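Local coordinates for protein YCGM (Escherichia coli, PDB 1NR9) that is of unassigned function but belongs to the fumarylacetoacetate hydrolase (FAH) family and holds a magnesium ion, at residues H7-A12 with D212-T217; E89-A94 with K170-I175; D205-T210 with L216-L221. One frame throughout, in Å; residues are numbered along the deposited sequence.

Contact 1 (H7-A12 with D212-T217)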
ATOM      1  N   HIS A   7      19.012   7.464  -0.165  1.00 25.05           N
ATOM      2  CA  HIS A   7      20.396   7.904  -0.190  1.00 27.05           C
ATOM      3  C   HIS A   7      21.116   7.261  -1.369  1.00 28.37           C
ATOM      4  O   HIS A   7      20.664   6.248  -1.901  1.00 27.30           O
ATOM      5  CB  HIS A   7      21.109   7.545   1.124  1.00 25.08           C
ATOM      6  CG  HIS A   7      20.980   6.106   1.515  1.00 26.98           C
ATOM      7  ND1 HIS A   7      19.925   5.629   2.261  1.00 28.57           N
ATOM      8  CD2 HIS A   7      21.761   5.033   1.243  1.00 28.63           C
ATOM      9  CE1 HIS A   7      20.059   4.325   2.430  1.00 26.03           C
ATOM     10  NE2 HIS A   7      21.165   3.939   1.821  1.00 25.86           N
ATOM     11  N   ASN A   8      22.222   7.866  -1.791  1.00 30.71           N
ATOM     12  CA  ASN A   8      23.012   7.313  -2.882  1.00 31.49           C
ATOM     13  C   ASN A   8      23.845   6.169  -2.304  1.00 31.40           C
ATOM     14  O   ASN A   8      23.732   5.838  -1.125  1.00 31.90           O
ATOM     15  CB  ASN A   8      23.943   8.368  -3.470  1.00 31.81           C
ATOM     16  CG  ASN A   8      24.930   8.901  -2.455  1.00 35.62           C
ATOM     17  OD1 ASN A   8      25.480   8.149  -1.642  1.00 37.05           O
ATOM     18  ND2 ASN A   8      25.174  10.201  -2.502  1.00 37.68           N
ATOM     19  N   TRP A   9      24.702   5.581  -3.121  1.00 31.19           N
ATOM     20  CA  TRP A   9      25.506   4.472  -2.652  1.00 31.88           C
ATOM     21  C   TRP A   9      26.409   4.875  -1.480  1.00 33.00           C
ATOM     22  O   TRP A   9      26.491   4.156  -0.482  1.00 33.61           O
ATOM     23  CB  TRP A   9      26.317   3.914  -3.811  1.00 31.97           C
ATOM     24  CG  TRP A   9      26.824   2.548  -3.541  1.00 33.88           C
ATOM     25  CD1 TRP A   9      28.094   2.201  -3.192  1.00 32.57           C
ATOM     26  CD2 TRP A   9      26.057   1.334  -3.542  1.00 34.94           C
ATOM     27  NE1 TRP A   9      28.171   0.844  -2.974  1.00 36.61           N
ATOM     28  CE2 TRP A   9      26.934   0.286  -3.182  1.00 35.18           C
ATOM     29  CE3 TRP A   9      24.714   1.028  -3.811  1.00 35.24           C
ATOM     30  CZ2 TRP A   9      26.513  -1.047  -3.083  1.00 35.01           C
ATOM     31  CZ3 TRP A   9      24.295  -0.302  -3.713  1.00 34.88           C
ATOM     32  CH2 TRP A   9      25.194  -1.320  -3.353  1.00 33.28           C
ATOM     33  N   GLN A  10      27.077   6.022  -1.603  1.00 32.24           N
ATOM     34  CA  GLN A  10      27.951   6.549  -0.552  1.00 32.14           C
ATOM     35  C   GLN A  10      27.234   6.614   0.802  1.00 31.25           C
ATOM     36  O   GLN A  10      27.850   6.406   1.842  1.00 32.56           O
ATOM     37  CB  GLN A  10      28.402   7.964  -0.905  1.00 34.31           C
ATOM     38  CG  GLN A  10      29.853   8.122  -1.300  1.00 41.73           C
ATOM     39  CD  GLN A  10      30.229   9.590  -1.470  1.00 48.00           C
ATOM     40  OE1 GLN A  10      30.163  10.371  -0.518  1.00 49.43           O
ATOM     41  NE2 GLN A  10      30.613   9.975  -2.688  1.00 50.69           N
ATOM     42  N   GLY A  11      25.942   6.936   0.788  1.00 30.57           N
ATOM     43  CA  GLY A  11      25.181   7.024   2.027  1.00 27.61           C
ATOM     44  C   GLY A  11      24.560   8.398   2.230  1.00 27.81           C
ATOM     45  O   GLY A  11      23.749   8.600   3.135  1.00 25.06           O
ATOM     46  N   ALA A  12      24.937   9.349   1.383  1.00 28.06           N
ATOM     47  CA  ALA A  12      24.413  10.705   1.475  1.00 28.94           C
ATOM     48  C   ALA A  12      22.931  10.717   1.099  1.00 29.30           C
ATOM     49  O   ALA A  12      22.516   9.992   0.203  1.00 31.88           O
ATOM     50  CB  ALA A  12      25.196  11.615   0.546  1.00 29.16           C
ATOM     51  N   ASP A 212      25.286  -5.429 -10.671  1.00 46.21           N
ATOM     52  CA  ASP A 212      26.289  -4.810 -11.539  1.00 49.63           C
ATOM     53  C   ASP A 212      27.472  -4.120 -10.876  1.00 46.79           C
ATOM     54  O   ASP A 212      27.563  -2.889 -10.854  1.00 46.93           O
ATOM     55  CB  ASP A 212      25.627  -3.829 -12.508  1.00 61.61           C
ATOM     56  CG  ASP A 212      25.360  -4.447 -13.869  1.00 73.82           C
ATOM     57  OD1 ASP A 212      25.009  -3.695 -14.806  1.00 83.29           O
ATOM     58  OD2 ASP A 212      25.499  -5.686 -13.998  1.00 82.69           O
ATOM     59  N   GLY A 213      28.383  -4.915 -10.340  1.00 43.85           N
ATOM     60  CA  GLY A 213      29.569  -4.342  -9.728  1.00 42.33           C
ATOM     61  C   GLY A 213      29.428  -3.777  -8.328  1.00 41.27           C
ATOM     62  O   GLY A 213      30.401  -3.259  -7.769  1.00 40.27           O
ATOM     63  N   HIS A 214      28.236  -3.876  -7.746  1.00 38.69           N
ATOM     64  CA  HIS A 214      28.015  -3.361  -6.403  1.00 36.11           C
ATOM     65  C   HIS A 214      27.504  -4.423  -5.437  1.00 36.42           C
ATOM     66  O   HIS A 214      26.591  -5.200  -5.766  1.00 36.59           O
ATOM     67  CB  HIS A 214      27.043  -2.191  -6.466  1.00 36.41           C
ATOM     68  CG  HIS A 214      27.604  -0.995  -7.163  1.00 37.91           C
ATOM     69  ND1 HIS A 214      28.556  -0.181  -6.588  1.00 37.67           N
ATOM     70  CD2 HIS A 214      27.375  -0.493  -8.399  1.00 39.30           C
ATOM     71  CE1 HIS A 214      28.889   0.774  -7.438  1.00 39.26           C
ATOM     72  NE2 HIS A 214      28.187   0.607  -8.545  1.00 40.14           N
ATOM     73  N   SER A 215      28.097  -4.456  -4.245  1.00 35.68           N
ATOM     74  CA  SER A 215      27.702  -5.425  -3.236  1.00 35.25           C
ATOM     75  C   SER A 215      27.589  -4.846  -1.843  1.00 36.18           C
ATOM     76  O   SER A 215      28.261  -3.876  -1.488  1.00 39.20           O
ATOM     77  CB  SER A 215      28.687  -6.587  -3.192  1.00 33.01           C
ATOM     78  OG  SER A 215      28.766  -7.232  -4.444  1.00 36.68           O
ATOM     79  N   LEU A 216      26.718  -5.470  -1.062  1.00 34.56           N
ATOM     80  CA  LEU A 216      26.472  -5.106   0.318  1.00 31.95           C
ATOM     81  C   LEU A 216      26.261  -6.420   1.022  1.00 30.77           C
ATOM     82  O   LEU A 216      25.676  -7.350   0.457  1.00 28.86           O
ATOM     83  CB  LEU A 216      25.196  -4.286   0.466  1.00 34.56           C
ATOM     84  CG  LEU A 216      25.224  -2.812   0.104  1.00 37.54           C
ATOM     85  CD1 LEU A 216      23.907  -2.191   0.563  1.00 36.88           C
ATOM     86  CD2 LEU A 216      26.420  -2.128   0.776  1.00 41.24           C
ATOM     87  N   THR A 217      26.736  -6.504   2.255  1.00 28.16           N
ATOM     88  CA  THR A 217      26.552  -7.716   3.020  1.00 25.02           C
ATOM     89  C   THR A 217      25.920  -7.323   4.345  1.00 24.57           C
ATOM     90  O   THR A 217      26.399  -6.413   5.029  1.00 22.04           O
ATOM     91  CB  THR A 217      27.894  -8.431   3.258  1.00 23.43           C
ATOM     92  OG1 THR A 217      28.472  -8.769   1.991  1.00 26.96           O
ATOM     93  CG2 THR A 217      27.692  -9.706   4.070  1.00 18.99           C
TER

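Contact 2 (E89-A94 with K170-I175)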
ATOM      1  N   GLU A  89       8.535   7.855 -22.914  1.00 49.13           N
ATOM      2  CA  GLU A  89       9.478   8.974 -22.949  1.00 53.31           C
ATOM      3  C   GLU A  89       9.507   9.652 -21.586  1.00 50.44           C
ATOM      4  O   GLU A  89      10.555  10.104 -21.125  1.00 51.82           O
ATOM      5  CB  GLU A  89       9.106  10.013 -24.007  1.00 59.02           C
ATOM      6  CG  GLU A  89      10.207  11.065 -24.173  1.00 77.57           C
ATOM      7  CD  GLU A  89       9.759  12.310 -24.918  1.00 88.12           C
ATOM      8  OE1 GLU A  89       9.210  12.179 -26.033  1.00 96.29           O
ATOM      9  OE2 GLU A  89       9.970  13.424 -24.388  1.00 94.47           O
ATOM     10  N   HIS A  90       8.340   9.723 -20.951  1.00 47.62           N
ATOM     11  CA  HIS A  90       8.210  10.328 -19.631  1.00 43.90           C
ATOM     12  C   HIS A  90       8.926   9.462 -18.598  1.00 39.30           C
ATOM     13  O   HIS A  90       9.728   9.961 -17.806  1.00 36.94           O
ATOM     14  CB  HIS A  90       6.729  10.478 -19.282  1.00 47.47           C
ATOM     15  CG  HIS A  90       6.025  11.528 -20.086  1.00 52.23           C
ATOM     16  ND1 HIS A  90       4.667  11.501 -20.324  1.00 53.10           N
ATOM     17  CD2 HIS A  90       6.489  12.652 -20.685  1.00 51.76           C
ATOM     18  CE1 HIS A  90       4.325  12.562 -21.032  1.00 53.59           C
ATOM     19  NE2 HIS A  90       5.412  13.276 -21.264  1.00 53.95           N
ATOM     20  N   VAL A  91       8.635   8.163 -18.617  1.00 34.40           N
ATOM     21  CA  VAL A  91       9.271   7.233 -17.700  1.00 32.41           C
ATOM     22  C   VAL A  91      10.766   7.478 -17.786  1.00 33.70           C
ATOM     23  O   VAL A  91      11.389   7.885 -16.799  1.00 33.05           O
ATOM     24  CB  VAL A  91       8.981   5.749 -18.077  1.00 31.24           C
ATOM     25  CG1 VAL A  91       9.822   4.807 -17.204  1.00 25.22           C
ATOM     26  CG2 VAL A  91       7.490   5.441 -17.891  1.00 28.71           C
ATOM     27  N   ARG A  92      11.327   7.243 -18.977  1.00 35.93           N
ATOM     28  CA  ARG A  92      12.753   7.430 -19.230  1.00 38.93           C
ATOM     29  C   ARG A  92      13.279   8.658 -18.501  1.00 40.23           C
ATOM     30  O   ARG A  92      14.091   8.545 -17.580  1.00 41.59           O
ATOM     31  CB  ARG A  92      13.017   7.576 -20.734  1.00 39.40           C
ATOM     32  CG  ARG A  92      13.103   6.260 -21.499  1.00 47.59           C
ATOM     33  CD  ARG A  92      12.977   6.480 -23.007  1.00 54.38           C
ATOM     34  NE  ARG A  92      13.993   7.386 -23.536  1.00 61.86           N
ATOM     35  CZ  ARG A  92      15.283   7.080 -23.658  1.00 65.89           C
ATOM     36  NH1 ARG A  92      15.715   5.881 -23.287  1.00 64.49           N
ATOM     37  NH2 ARG A  92      16.140   7.971 -24.154  1.00 67.02           N
ATOM     38  N   LYS A  93      12.797   9.827 -18.907  1.00 42.41           N
ATOM     39  CA  LYS A  93      13.220  11.095 -18.323  1.00 45.40           C
ATOM     40  C   LYS A  93      13.034  11.226 -16.813  1.00 44.37           C
ATOM     41  O   LYS A  93      13.719  12.022 -16.164  1.00 46.51           O
ATOM     42  CB  LYS A  93      12.490  12.249 -19.017  1.00 49.83           C
ATOM     43  CG  LYS A  93      13.163  12.746 -20.286  1.00 58.47           C
ATOM     44  CD  LYS A  93      14.496  13.397 -19.958  1.00 66.36           C
ATOM     45  CE  LYS A  93      15.144  14.000 -21.185  1.00 72.62           C
ATOM     46  NZ  LYS A  93      16.452  14.628 -20.848  1.00 75.45           N
ATOM     47  N   ALA A  94      12.131  10.436 -16.244  1.00 42.52           N
ATOM     48  CA  ALA A  94      11.856  10.533 -14.818  1.00 37.63           C
ATOM     49  C   ALA A  94      12.633   9.641 -13.853  1.00 35.26           C
ATOM     50  O   ALA A  94      12.867  10.046 -12.712  1.00 32.73           O
ATOM     51  CB  ALA A  94      10.363  10.351 -14.582  1.00 39.03           C
ATOM     52  N   LYS A 170      10.038  -5.199 -19.634  1.00 30.22           N
ATOM     53  CA  LYS A 170      11.222  -4.391 -19.373  1.00 30.59           C
ATOM     54  C   LYS A 170      10.943  -3.284 -18.347  1.00 30.11           C
ATOM     55  O   LYS A 170       9.803  -3.073 -17.938  1.00 28.79           O
ATOM     56  CB  LYS A 170      11.731  -3.812 -20.697  1.00 33.39           C
ATOM     57  CG  LYS A 170      11.861  -4.875 -21.790  1.00 35.55           C
ATOM     58  CD  LYS A 170      12.811  -5.992 -21.360  1.00 42.31           C
ATOM     59  CE  LYS A 170      12.765  -7.209 -22.287  1.00 43.35           C
ATOM     60  NZ  LYS A 170      11.450  -7.920 -22.232  1.00 44.63           N
ATOM     61  N   ILE A 171      11.987  -2.571 -17.943  1.00 30.74           N
ATOM     62  CA  ILE A 171      11.840  -1.523 -16.950  1.00 29.06           C
ATOM     63  C   ILE A 171      10.966  -0.341 -17.331  1.00 31.70           C
ATOM     64  O   ILE A 171      10.000  -0.067 -16.630  1.00 33.92           O
ATOM     65  CB  ILE A 171      13.206  -0.992 -16.490  1.00 29.38           C
ATOM     66  CG1 ILE A 171      14.033  -2.141 -15.905  1.00 28.41           C
ATOM     67  CG2 ILE A 171      13.014   0.119 -15.451  1.00 26.64           C
ATOM     68  CD1 ILE A 171      15.417  -1.720 -15.432  1.00 30.62           C
ATOM     69  N   VAL A 172      11.269   0.379 -18.410  1.00 32.31           N
ATOM     70  CA  VAL A 172      10.408   1.518 -18.731  1.00 33.67           C
ATOM     71  C   VAL A 172       8.976   1.104 -19.118  1.00 33.89           C
ATOM     72  O   VAL A 172       8.022   1.820 -18.814  1.00 34.58           O
ATOM     73  CB  VAL A 172      10.998   2.438 -19.845  1.00 33.64           C
ATOM     74  CG1 VAL A 172      12.479   2.670 -19.616  1.00 32.64           C
ATOM     75  CG2 VAL A 172      10.725   1.865 -21.204  1.00 37.44           C
ATOM     76  N   PRO A 173       8.798  -0.050 -19.788  1.00 33.46           N
ATOM     77  CA  PRO A 173       7.420  -0.420 -20.139  1.00 32.89           C
ATOM     78  C   PRO A 173       6.599  -0.709 -18.884  1.00 33.27           C
ATOM     79  O   PRO A 173       5.472  -0.229 -18.736  1.00 31.81           O
ATOM     80  CB  PRO A 173       7.595  -1.678 -20.998  1.00 30.94           C
ATOM     81  CG  PRO A 173       8.954  -1.511 -21.588  1.00 33.81           C
ATOM     82  CD  PRO A 173       9.759  -0.968 -20.422  1.00 34.27           C
ATOM     83  N   LEU A 174       7.177  -1.509 -17.988  1.00 33.30           N
ATOM     84  CA  LEU A 174       6.512  -1.882 -16.745  1.00 30.11           C
ATOM     85  C   LEU A 174       6.102  -0.634 -15.969  1.00 29.18           C
ATOM     86  O   LEU A 174       4.938  -0.492 -15.592  1.00 29.11           O
ATOM     87  CB  LEU A 174       7.436  -2.763 -15.895  1.00 28.72           C
ATOM     88  CG  LEU A 174       6.898  -3.385 -14.600  1.00 27.49           C
ATOM     89  CD1 LEU A 174       5.641  -4.208 -14.879  1.00 25.26           C
ATOM     90  CD2 LEU A 174       7.982  -4.255 -13.983  1.00 23.31           C
ATOM     91  N   ILE A 175       7.053   0.273 -15.738  1.00 25.74           N
ATOM     92  CA  ILE A 175       6.752   1.510 -15.018  1.00 24.16           C
ATOM     93  C   ILE A 175       5.635   2.262 -15.727  1.00 24.65           C
ATOM     94  O   ILE A 175       4.720   2.783 -15.087  1.00 26.73           O
ATOM     95  CB  ILE A 175       7.991   2.425 -14.910  1.00 23.62           C
ATOM     96  CG1 ILE A 175       8.982   1.822 -13.916  1.00 23.54           C
ATOM     97  CG2 ILE A 175       7.588   3.828 -14.474  1.00 19.97           C
ATOM     98  CD1 ILE A 175      10.270   2.614 -13.770  1.00 26.08           C
TER

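Contact 3 (D205-T210 with L216-L221)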
ATOM      1  N   ASP A 205      21.278 -15.851   9.597  1.00 33.09           N
ATOM      2  CA  ASP A 205      21.859 -15.944   8.264  1.00 31.87           C
ATOM      3  C   ASP A 205      22.556 -14.640   7.889  1.00 30.79           C
ATOM      4  O   ASP A 205      22.138 -13.554   8.304  1.00 31.42           O
ATOM      5  CB  ASP A 205      20.791 -16.231   7.193  1.00 33.30           C
ATOM      6  CG  ASP A 205      20.189 -17.621   7.298  1.00 35.81           C
ATOM      7  OD1 ASP A 205      20.931 -18.600   7.541  1.00 39.60           O
ATOM      8  OD2 ASP A 205      18.961 -17.735   7.111  1.00 39.71           O
ATOM      9  N   GLU A 206      23.627 -14.754   7.114  1.00 29.12           N
ATOM     10  CA  GLU A 206      24.336 -13.591   6.624  1.00 28.40           C
ATOM     11  C   GLU A 206      24.066 -13.682   5.138  1.00 29.19           C
ATOM     12  O   GLU A 206      24.111 -14.775   4.576  1.00 30.21           O
ATOM     13  CB  GLU A 206      25.836 -13.684   6.892  1.00 29.61           C
ATOM     14  CG  GLU A 206      26.618 -12.480   6.370  1.00 35.50           C
ATOM     15  CD  GLU A 206      27.990 -12.304   7.021  1.00 38.55           C
ATOM     16  OE1 GLU A 206      28.796 -13.257   6.989  1.00 43.90           O
ATOM     17  OE2 GLU A 206      28.270 -11.209   7.560  1.00 39.32           O
ATOM     18  N   LEU A 207      23.744 -12.556   4.508  1.00 28.53           N
ATOM     19  CA  LEU A 207      23.473 -12.548   3.076  1.00 26.98           C
ATOM     20  C   LEU A 207      24.109 -11.363   2.391  1.00 25.48           C
ATOM     21  O   LEU A 207      24.142 -10.267   2.941  1.00 27.27           O
ATOM     22  CB  LEU A 207      21.969 -12.526   2.800  1.00 23.84           C
ATOM     23  CG  LEU A 207      21.142 -11.439   3.474  1.00 22.35           C
ATOM     24  CD1 LEU A 207      20.308 -10.703   2.447  1.00 21.72           C
ATOM     25  CD2 LEU A 207      20.249 -12.078   4.525  1.00 22.50           C
ATOM     26  N   THR A 208      24.631 -11.588   1.191  1.00 23.05           N
ATOM     27  CA  THR A 208      25.241 -10.504   0.447  1.00 25.39           C
ATOM     28  C   THR A 208      24.478 -10.365  -0.889  1.00 24.02           C
ATOM     29  O   THR A 208      24.308 -11.328  -1.633  1.00 26.21           O
ATOM     30  CB  THR A 208      26.767 -10.744   0.252  1.00 25.53           C
ATOM     31  OG1 THR A 208      26.995 -11.629  -0.841  1.00 30.05           O
ATOM     32  CG2 THR A 208      27.358 -11.377   1.484  1.00 21.92           C
ATOM     33  N   VAL A 209      23.963  -9.168  -1.144  1.00 25.24           N
ATOM     34  CA  VAL A 209      23.197  -8.877  -2.351  1.00 26.82           C
ATOM     35  C   VAL A 209      24.125  -8.179  -3.336  1.00 26.40           C
ATOM     36  O   VAL A 209      25.046  -7.466  -2.926  1.00 25.62           O
ATOM     37  CB  VAL A 209      21.997  -7.957  -2.028  1.00 26.40           C
ATOM     38  CG1 VAL A 209      22.489  -6.644  -1.471  1.00 29.02           C
ATOM     39  CG2 VAL A 209      21.181  -7.703  -3.274  1.00 30.88           C
ATOM     40  N   THR A 210      23.894  -8.371  -4.633  1.00 28.79           N
ATOM     41  CA  THR A 210      24.768  -7.761  -5.630  1.00 30.86           C
ATOM     42  C   THR A 210      24.109  -7.401  -6.937  1.00 32.02           C
ATOM     43  O   THR A 210      23.330  -8.181  -7.481  1.00 32.97           O
ATOM     44  CB  THR A 210      25.928  -8.696  -5.969  1.00 30.42           C
ATOM     45  OG1 THR A 210      26.857  -8.705  -4.888  1.00 34.28           O
ATOM     46  CG2 THR A 210      26.627  -8.250  -7.236  1.00 32.99           C
ATOM     47  N   LEU A 216      26.718  -5.470  -1.062  1.00 34.56           N
ATOM     48  CA  LEU A 216      26.472  -5.106   0.318  1.00 31.95           C
ATOM     49  C   LEU A 216      26.261  -6.420   1.022  1.00 30.77           C
ATOM     50  O   LEU A 216      25.676  -7.350   0.457  1.00 28.86           O
ATOM     51  CB  LEU A 216      25.196  -4.286   0.466  1.00 34.56           C
ATOM     52  CG  LEU A 216      25.224  -2.812   0.104  1.00 37.54           C
ATOM     53  CD1 LEU A 216      23.907  -2.191   0.563  1.00 36.88           C
ATOM     54  CD2 LEU A 216      26.420  -2.128   0.776  1.00 41.24           C
ATOM     55  N   THR A 217      26.736  -6.504   2.255  1.00 28.16           N
ATOM     56  CA  THR A 217      26.552  -7.716   3.020  1.00 25.02           C
ATOM     57  C   THR A 217      25.920  -7.323   4.345  1.00 24.57           C
ATOM     58  O   THR A 217      26.399  -6.413   5.029  1.00 22.04           O
ATOM     59  CB  THR A 217      27.894  -8.431   3.258  1.00 23.43           C
ATOM     60  OG1 THR A 217      28.472  -8.769   1.991  1.00 26.96           O
ATOM     61  CG2 THR A 217      27.692  -9.706   4.070  1.00 18.99           C
ATOM     62  N   THR A 218      24.817  -7.983   4.682  1.00 23.21           N
ATOM     63  CA  THR A 218      24.143  -7.725   5.940  1.00 25.14           C
ATOM     64  C   THR A 218      23.827  -9.082   6.596  1.00 23.58           C
ATOM     65  O   THR A 218      24.335 -10.109   6.156  1.00 22.07           O
ATOM     66  CB  THR A 218      22.867  -6.889   5.721  1.00 24.59           C
ATOM     67  OG1 THR A 218      22.486  -6.268   6.954  1.00 26.00           O
ATOM     68  CG2 THR A 218      21.735  -7.762   5.216  1.00 26.30           C
ATOM     69  N   ARG A 219      23.015  -9.081   7.653  1.00 24.85           N
ATOM     70  CA  ARG A 219      22.667 -10.309   8.357  1.00 26.87           C
ATOM     71  C   ARG A 219      21.255 -10.182   8.909  1.00 26.12           C
ATOM     72  O   ARG A 219      20.734  -9.079   9.038  1.00 25.97           O
ATOM     73  CB  ARG A 219      23.648 -10.555   9.505  1.00 30.52           C
ATOM     74  CG  ARG A 219      23.642  -9.456  10.554  1.00 38.40           C
ATOM     75  CD  ARG A 219      24.777  -9.625  11.552  1.00 46.04           C
ATOM     76  NE  ARG A 219      24.931  -8.453  12.413  1.00 54.48           N
ATOM     77  CZ  ARG A 219      24.167  -8.182  13.470  1.00 57.93           C
ATOM     78  NH1 ARG A 219      23.181  -9.005  13.811  1.00 56.86           N
ATOM     79  NH2 ARG A 219      24.389  -7.081  14.183  1.00 59.60           N
ATOM     80  N   VAL A 220      20.636 -11.318   9.215  1.00 27.41           N
ATOM     81  CA  VAL A 220      19.286 -11.334   9.757  1.00 28.79           C
ATOM     82  C   VAL A 220      19.382 -11.433  11.267  1.00 32.89           C
ATOM     83  O   VAL A 220      20.230 -12.150  11.795  1.00 31.51           O
ATOM     84  CB  VAL A 220      18.497 -12.550   9.251  1.00 26.70           C
ATOM     85  CG1 VAL A 220      17.046 -12.438   9.688  1.00 24.59           C
ATOM     86  CG2 VAL A 220      18.617 -12.657   7.739  1.00 25.35           C
ATOM     87  N   LEU A 221      18.505 -10.724  11.961  1.00 37.22           N
ATOM     88  CA  LEU A 221      18.500 -10.737  13.416  1.00 42.11           C
ATOM     89  C   LEU A 221      17.779 -11.952  13.957  1.00 48.69           C
ATOM     90  O   LEU A 221      18.404 -12.944  14.336  1.00 52.34           O
ATOM     91  CB  LEU A 221      17.810  -9.488  13.953  1.00 37.44           C
ATOM     92  CG  LEU A 221      18.534  -8.154  13.864  1.00 31.92           C
ATOM     93  CD1 LEU A 221      17.519  -7.042  14.037  1.00 29.41           C
ATOM     94  CD2 LEU A 221      19.617  -8.084  14.920  1.00 27.83           C
TER

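Contact 1 (H7-A12 with D212-T217)
Trp9 reaches from the N-terminal loop to the start of strand 214-219, where it meets His214, Ser215 and Leu216. The aromatic component is an edge-to-face pair: the His214 ring turns its edge toward the Trp9 face. The centroids of the imidazole and of the five-membered part of the indole are 4.7 Å apart, and the planes are inclined at 53°, well short of a perpendicular T. The indole and the imidazole pass one another heading opposite ways.

The CH-pi component comes from the same histidine. Its CB lies 4.0 Å from the centroid of the Trp9 six-membered ring and 27° off the ring normal, over the face. With Trp9 CG anti to the backbone N (chi1 -162°), the indole extends toward the strand.

Two further contacts involve the benzo end. Ser215 O lies at the ring edge, near its plane, 3.7 Å from Trp9 CZ2. Leu216 arrives obliquely from the opposite direction, with CG 3.8 Å from Trp9 CH2 and CD2 4.0 Å from Trp9 CZ2.

Hydrogen bonds lie within the loop. Asn8 OD1 accepts from Gly11 N at 2.8 Å, an Asx motif, and from Ala12 N at 3.3 Å; both donors approach from the same face of the amide. Asn8 N also bonds to Ala12 O, so this short turn is held by its own polar groups.

Trp9 and Leu216 both touch Ser133 of strand 130-137, while His214 touches Ile136 of that strand. With 191 Å² buried and no hydrogen bond between the segments, the chemistry implies an aromatic and apolar surface contact, in which ring orientation and shape rather than polar pairing define the fit.

Contact 2 (E89-A94 with K170-I175)
Val91 on helix 88-94 packs against Val172 and Ile175 on helix 171-178, an apolar helix-helix crossing. The axes of the short helical segments approach to 9.0 Å, and their N-to-C directions differ by 111°, so the helices meet steeply rather than running alongside each other.

Val91 supplies the central methyl group. Its CG1 stands anti to the backbone N (chi1 172°) and meets two residues spaced three apart on the other helix: it is 3.7 Å from Val172 CB and 3.7 Å from Ile175 CG2. The second branch also takes part, with Val91 CG2 3.8 Å from Ile175 CG2 and 3.8 Å from Val172 O. At the margin, the aliphatic base of Arg92 lies along Val172, the two side chains heading in one direction, with Arg92 CG 4.1 Å from Val172 CG1. No hydrogen bond joins the two segments.

Beyond the pair of helices, Ile175 also touches Leu83 in a loop and Val77 of strand 69-79, and Ile171 touches Leu75 and Val77 of the same strand. Val172 and Pro173 also reach Glu88 on the first helix, so helix 171-178 touches both helix 88-94 and strand 69-79, with Ile175 shared by the two contacts.

Contact 3 (D205-T210 with L216-L221)
Glu206 and Thr217 meet diagonally on an antiparallel pair of strands, the carboxylate chain of one running over the methyl group of the other. Followed outward, Glu206 CB lies 3.9 Å from Thr218 O. CG, anti to the backbone N (chi1 179°), is 3.3 Å from the same Thr218 O and 3.8 Å from Thr217 CG2. CD passes by that methyl, and at the tip Glu206 OE2 is 3.8 Å from Thr217 CG2. Arg219, paired with Glu206 across the ladder, makes no salt bridge to it: Glu206 OE2 and Arg219 NE are 6.5 Å apart.

The backbone evidence is a regular ladder. Leu207 with Thr218 and Val209 with Leu216 are hydrogen-bonded pairs, each with N-H...O bonds in both directions; Glu206 with Arg219 and Thr208 with Thr217 are non-hydrogen-bonded pairs. Val220 N adds a bond to Asp205 O at 2.8 Å beyond the strand. The axes of the two short strand segments make 154°, nearly antiparallel.

The face carrying Leu207, Val209, Leu216 and Thr218 is the more buried one. Leu207 CG lies 4.1 Å from Thr218 CG2, and Leu207 CD2 is 3.7 Å from Val220 CG2; beyond them Leu207 touches Leu102 and Val209 touches Val100, both on strand 95-102. On the Glu206 face, Thr208 OG1 bonds to Ser153 OG.

Opposed strand directions, paired bonds and a short connection identify a beta hairpin, 206-211 with 214-219, at one side of a four-stranded antiparallel sheet; its largely apolar face packs on strand 95-102 of the larger mixed sheet.

In the fold
From the N terminus, residues 7-12 meet their partner some 200 residues later, where contact 1 closes a very long loop on strand 214-219. Contact 2 falls within that loop, drawing helix 88-94 and helix 171-178 together across 75 intervening residues. Contact 3 comes later in the chain than contact 2, and closes the short hairpin that ends on the same strand as contact 1. Those two share Leu216 and Thr217, and touch through Ser215 and Thr210, with centres about 13 Å apart. Contact 2 lies about 30 Å from contact 3 between centres, across the chain's centre. Contacts 1 and 3 tie the N-terminal loop and the hairpin into the four-stranded sheet, while contact 2 separately joins two helices.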